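Local coordinates for protein peptidoglycan glycosyltransferase (Burkholderia ambifaria, PDB 5UY7) that belongs to the penicillin-binding proteins, here modelled as a transpeptidase-type domain with a central antiparallel sheet flanked by helices, at residues R260-V265 with S389-A394; V494-D499 with G513-A518. All blocks are in the same frame, centred on the assembly; numbering follows the deposited sequence.

Contact 1 (R260-V265 with S389-A394); sequences RILTDV and SLFQLA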
loop_
_atom_site.group_PDB
_atom_site.type_symbol
_atom_site.label_atom_id
_atom_site.label_comp_id
_atom_site.label_asym_id
_atom_site.label_seq_id
_atom_site.Cartn_x
_atom_site.Cartn_y
_atom_site.Cartn_z
ATOM N N ARG A 260 -17.262 2.419 4.682
ATOM C CA ARG A 260 -16.596 1.171 4.308
ATOM C C ARG A 260 -15.076 1.300 4.290
ATOM O O ARG A 260 -14.372 0.311 4.527
ATOM C CB ARG A 260 -17.104 0.694 2.949
ATOM C CG ARG A 260 -18.598 0.409 2.934
ATOM C CD ARG A 260 -19.048 -0.228 1.633
ATOM N NE ARG A 260 -18.824 0.631 0.472
ATOM C CZ ARG A 260 -19.619 1.635 0.108
ATOM N NH1 ARG A 260 -20.694 1.934 0.827
ATOM N NH2 ARG A 260 -19.333 2.351 -0.969
ATOM N N ILE A 261 -14.548 2.494 4.004
ATOM C CA ILE A 261 -13.103 2.702 4.061
ATOM C C ILE A 261 -12.557 2.314 5.424
ATOM O O ILE A 261 -11.440 1.792 5.538
ATOM C CB ILE A 261 -12.751 4.168 3.734
ATOM C CG1 ILE A 261 -13.080 4.492 2.284
ATOM C CG2 ILE A 261 -11.272 4.439 4.022
ATOM C CD1 ILE A 261 -12.712 5.909 1.882
ATOM N N LEU A 262 -13.340 2.541 6.479
ATOM C CA LEU A 262 -12.920 2.241 7.838
ATOM C C LEU A 262 -13.448 0.910 8.357
ATOM O O LEU A 262 -12.827 0.314 9.246
ATOM C CB LEU A 262 -13.388 3.354 8.780
ATOM C CG LEU A 262 -12.647 4.674 8.575
ATOM C CD1 LEU A 262 -13.612 5.836 8.655
ATOM C CD2 LEU A 262 -11.549 4.803 9.619
ATOM N N THR A 263 -14.564 0.421 7.828
ATOM C CA THR A 263 -15.204 -0.747 8.427
ATOM C C THR A 263 -14.953 -2.040 7.668
ATOM O O THR A 263 -14.971 -3.112 8.280
ATOM C CB THR A 263 -16.716 -0.526 8.552
ATOM O OG1 THR A 263 -17.297 -0.362 7.252
ATOM C CG2 THR A 263 -17.007 0.714 9.393
ATOM N N ASP A 264 -14.710 -1.982 6.365
ATOM C CA ASP A 264 -14.571 -3.196 5.572
ATOM C C ASP A 264 -13.124 -3.674 5.563
ATOM O O ASP A 264 -12.202 -2.900 5.277
ATOM C CB ASP A 264 -15.075 -2.965 4.147
ATOM C CG ASP A 264 -16.595 -2.861 4.080
ATOM O OD1 ASP A 264 -17.242 -2.779 5.149
ATOM O OD2 ASP A 264 -17.143 -2.873 2.963
ATOM N N VAL A 265 -12.923 -4.955 5.872
ATOM C CA VAL A 265 -11.580 -5.513 5.893
ATOM C C VAL A 265 -11.448 -6.585 4.822
ATOM O O VAL A 265 -12.423 -7.214 4.398
ATOM C CB VAL A 265 -11.179 -6.076 7.273
ATOM C CG1 VAL A 265 -11.269 -4.990 8.326
ATOM C CG2 VAL A 265 -12.032 -7.266 7.640
ATOM N N SER A 389 -8.144 -2.825 6.741
ATOM C CA SER A 389 -9.019 -1.890 6.042
ATOM C C SER A 389 -8.181 -1.040 5.094
ATOM O O SER A 389 -6.962 -0.938 5.236
ATOM C CB SER A 389 -9.758 -0.972 7.017
ATOM O OG SER A 389 -8.827 -0.106 7.658
ATOM N N LEU A 390 -8.857 -0.393 4.135
ATOM C CA LEU A 390 -8.123 0.510 3.249
ATOM C C LEU A 390 -7.538 1.681 4.031
ATOM O O LEU A 390 -6.421 2.134 3.740
ATOM C CB LEU A 390 -9.023 1.015 2.121
ATOM C CG LEU A 390 -8.289 1.813 1.031
ATOM C CD1 LEU A 390 -7.343 0.909 0.260
ATOM C CD2 LEU A 390 -9.317 2.450 0.090
ATOM N N PHE A 391 -8.268 2.169 5.038
ATOM C CA PHE A 391 -7.740 3.222 5.898
ATOM C C PHE A 391 -6.420 2.795 6.526
ATOM O O PHE A 391 -5.442 3.552 6.526
ATOM C CB PHE A 391 -8.757 3.574 6.989
ATOM C CG PHE A 391 -8.362 4.763 7.828
ATOM C CD1 PHE A 391 -7.476 4.626 8.888
ATOM C CD2 PHE A 391 -8.886 6.019 7.560
ATOM C CE1 PHE A 391 -7.112 5.724 9.653
ATOM C CE2 PHE A 391 -8.525 7.118 8.327
ATOM C CZ PHE A 391 -7.640 6.968 9.370
ATOM N N GLN A 392 -6.378 1.575 7.074
ATOM C CA GLN A 392 -5.147 1.095 7.693
ATOM C C GLN A 392 -3.995 1.049 6.695
ATOM O O GLN A 392 -2.853 1.363 7.047
ATOM C CB GLN A 392 -5.365 -0.287 8.302
ATOM C CG GLN A 392 -6.095 -0.257 9.627
ATOM C CD GLN A 392 -6.412 -1.656 10.115
ATOM O OE1 GLN A 392 -6.608 -2.563 9.309
ATOM N NE2 GLN A 392 -6.448 -1.842 11.433
ATOM N N LEU A 393 -4.266 0.642 5.454
ATOM C CA LEU A 393 -3.201 0.586 4.452
ATOM C C LEU A 393 -2.714 1.980 4.079
ATOM O O LEU A 393 -1.505 2.204 3.925
ATOM C CB LEU A 393 -3.692 -0.148 3.204
ATOM C CG LEU A 393 -3.905 -1.658 3.363
ATOM C CD1 LEU A 393 -4.513 -2.217 2.076
ATOM C CD2 LEU A 393 -2.587 -2.363 3.700
ATOM N N ALA A 394 -3.636 2.925 3.906
ATOM C CA ALA A 394 -3.227 4.291 3.596
ATOM C C ALA A 394 -2.322 4.837 4.692
ATOM O O ALA A 394 -1.256 5.399 4.409
ATOM C CB ALA A 394 -4.451 5.187 3.408
HETATM O O HOH W 1 -11.709 -0.788 3.732
HETATM O O HOH W 2 -10.163 0.366 9.974
#
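Phe391 and Ser389 meet the short helix 260-263 at the start of helix 390-401, where a capping box closes the first turn within a penicillin-binding protein transpeptidase fold. In that box Gln392 N donates to Ser389 OG, while Ser389 N donates back to Gln392 OE1 at 3.0 Å; Gln392 NE2 is held in turn by the carbonyls of Gln352 and Ala363. With both ends of its amide bonded, the Gln392 side chain is fixed in its rotation.

One direct hydrogen bond joins the segments. Phe391 N, an amide of the first helical turn, donates to Ile261 O at 3.2 Å, nearly straight at 159°, with the donor 30° off the plane of the carbonyl. Two waters extend the polar seam. The first accepts from Leu390 N at 2.9 Å and lies within hydrogen-bonding distance of Arg260 O and Asp264 O; the second accepts from Ser389 OG and donates to Leu262 O.

Apolar contacts lie beside this seam. Ile261 CG2, anti to its backbone N, reaches Phe391 CB at 4.0 Å, the two side chains crossing at about a right angle. Leu262 and Phe391 instead run side by side, pointing the same way, in a CH-pi contact: Leu262 CD2 sits over one ring face, displaced toward the rim, 3.6 Å from Phe391 CD2.

Contact 2 (V494-D499 with G513-A518); sequences VAVSVD and GPVFSA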
loop_
_atom_site.group_PDB
_atom_site.type_symbol
_atom_site.label_atom_id
_atom_site.label_comp_id
_atom_site.label_asym_id
_atom_site.label_seq_id
_atom_site.Cartn_x
_atom_site.Cartn_y
_atom_site.Cartn_z
ATOM N N VAL A 494 -2.055 8.061 -1.783
ATOM C CA VAL A 494 -3.356 7.825 -2.400
ATOM C C VAL A 494 -3.669 6.344 -2.303
ATOM O O VAL A 494 -2.866 5.508 -2.727
ATOM C CB VAL A 494 -3.387 8.284 -3.868
ATOM C CG1 VAL A 494 -4.725 7.919 -4.516
ATOM C CG2 VAL A 494 -3.139 9.787 -3.949
ATOM N N ALA A 495 -4.853 6.023 -1.785
ATOM C CA ALA A 495 -5.287 4.643 -1.616
ATOM C C ALA A 495 -6.631 4.484 -2.299
ATOM O O ALA A 495 -7.545 5.274 -2.050
ATOM C CB ALA A 495 -5.395 4.275 -0.128
ATOM N N VAL A 496 -6.750 3.475 -3.164
ATOM C CA VAL A 496 -7.989 3.242 -3.896
ATOM C C VAL A 496 -8.366 1.769 -3.808
ATOM O O VAL A 496 -7.511 0.883 -3.685
ATOM C CB VAL A 496 -7.887 3.679 -5.376
ATOM C CG1 VAL A 496 -7.588 5.171 -5.484
ATOM C CG2 VAL A 496 -6.830 2.861 -6.114
ATOM N N SER A 497 -9.664 1.510 -3.874
ATOM C CA SER A 497 -10.137 0.132 -3.936
ATOM C C SER A 497 -11.417 0.085 -4.751
ATOM O O SER A 497 -12.305 0.926 -4.573
ATOM C CB SER A 497 -10.370 -0.431 -2.536
ATOM O OG SER A 497 -10.495 -1.835 -2.593
ATOM N N VAL A 498 -11.498 -0.888 -5.655
ATOM C CA VAL A 498 -12.678 -1.103 -6.485
ATOM C C VAL A 498 -13.170 -2.507 -6.173
ATOM O O VAL A 498 -12.457 -3.490 -6.420
ATOM C CB VAL A 498 -12.377 -0.936 -7.983
ATOM C CG1 VAL A 498 -13.608 -1.235 -8.816
ATOM C CG2 VAL A 498 -11.885 0.484 -8.269
ATOM N N ASP A 499 -14.379 -2.605 -5.624
ATOM C CA ASP A 499 -14.899 -3.865 -5.110
ATOM C C ASP A 499 -15.766 -4.519 -6.172
ATOM O O ASP A 499 -16.737 -3.917 -6.645
ATOM C CB ASP A 499 -15.698 -3.643 -3.826
ATOM C CG ASP A 499 -15.987 -4.936 -3.086
ATOM O OD1 ASP A 499 -15.287 -5.939 -3.335
ATOM O OD2 ASP A 499 -16.928 -4.953 -2.263
ATOM N N GLY A 513 -5.127 0.583 -10.679
ATOM C CA GLY A 513 -4.014 1.435 -11.038
ATOM C C GLY A 513 -4.413 2.746 -11.691
ATOM O O GLY A 513 -3.952 3.822 -11.299
ATOM N N PRO A 514 -5.270 2.687 -12.711
ATOM C CA PRO A 514 -5.679 3.937 -13.369
ATOM C C PRO A 514 -6.433 4.882 -12.457
ATOM O O PRO A 514 -6.387 6.097 -12.681
ATOM C CB PRO A 514 -6.558 3.449 -14.526
ATOM C CG PRO A 514 -6.016 2.081 -14.823
ATOM C CD PRO A 514 -5.705 1.507 -13.483
ATOM N N VAL A 515 -7.140 4.364 -11.447
ATOM C CA VAL A 515 -7.808 5.241 -10.491
ATOM C C VAL A 515 -6.780 5.949 -9.620
ATOM O O VAL A 515 -6.868 7.157 -9.377
ATOM C CB VAL A 515 -8.809 4.450 -9.631
ATOM C CG1 VAL A 515 -9.640 5.428 -8.792
ATOM C CG2 VAL A 515 -9.689 3.579 -10.497
ATOM N N PHE A 516 -5.808 5.194 -9.098
ATOM C CA PHE A 516 -4.696 5.818 -8.391
ATOM C C PHE A 516 -4.042 6.889 -9.258
ATOM O O PHE A 516 -3.795 8.019 -8.807
ATOM C CB PHE A 516 -3.655 4.766 -7.981
ATOM C CG PHE A 516 -2.318 5.368 -7.614
ATOM C CD1 PHE A 516 -2.073 5.801 -6.315
ATOM C CD2 PHE A 516 -1.320 5.537 -8.576
ATOM C CE1 PHE A 516 -0.866 6.373 -5.971
ATOM C CE2 PHE A 516 -0.099 6.124 -8.237
ATOM C CZ PHE A 516 0.127 6.531 -6.934
ATOM N N SER A 517 -3.747 6.540 -10.510
ATOM C CA SER A 517 -3.026 7.455 -11.386
ATOM C C SER A 517 -3.807 8.743 -11.597
ATOM O O SER A 517 -3.249 9.843 -11.523
ATOM C CB SER A 517 -2.750 6.788 -12.730
ATOM O OG SER A 517 -2.245 7.738 -13.655
ATOM N N ALA A 518 -5.104 8.618 -11.876
ATOM C CA ALA A 518 -5.929 9.793 -12.123
ATOM C C ALA A 518 -6.002 10.677 -10.885
ATOM O O ALA A 518 -5.830 11.897 -10.967
ATOM C CB ALA A 518 -7.327 9.359 -12.570
#
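Valines from one face of a strand meet Val515 and Phe516 of a helix in a buried contact made almost entirely by apolar side chains, which joins strand 492-499, the middle strand of the five-stranded antiparallel sheet, to helix 509-526. Strand and helix segments run roughly antiparallel, with 145° between their directions and axes 8.1 Å apart at closest approach. Strand alternation sends Val494, Val496 and Val498 toward the helix, whereas Ala495 and Ser497 point to the other face of the sheet, where Leu390 of helix 390-401 covers them.

Val496 lies at the middle and uses both of its branches. Its CG1 meets Val515 CG1 at 3.9 Å, the two side chains crossing obliquely. Its CG2, placed between the backbone N and the carbonyl carbon, lies against the helix backbone, 3.9 Å from Phe516 N. Farther along the strand, Val498 CG2 approaches Val515 CG2 more loosely, at 4.4 Å.

Phe516 serves the other end. Its CG is anti to the backbone N (chi1 163°), and the ring presents its CD1 side to Val494: CD1 is 3.7 Å from Val494 CB, and Val494 O lies at the ring edge, near its plane. The ring also meets that of Phe481 on the adjacent strand 477-485, their planes at about 45°.

With valine carbons and the CD1 and CE1 atoms of the ring doing most of the touching and no hydrogen bond between the segments, the fit rests on shape and burial, and the backbone of Val494 to Val498 pairs with the neighbouring strands instead.

Overall arrangement
The two contacts illustrate how a central sheet is covered on both faces. Their centres lie about 14 Å apart, each about 11 Å from the centre of the chain, and both segments of contact 1 precede those of contact 2 along the chain. Strand 492-499 is the shared element. Helix 509-526 packs on one face of it, while the start of helix 390-401 packs on the other, with Leu390 CD1 3.9 Å from Ala495 CB and Ala394 CB 3.8 Å from the same atom. Ile261 extends that second layer over strands 222-229 and 235-241. Contact 1 joins regions 124 residues apart, contact 2 a strand and the helix soon after it; together they build one helix-sheet-helix core of the transpeptidase domain.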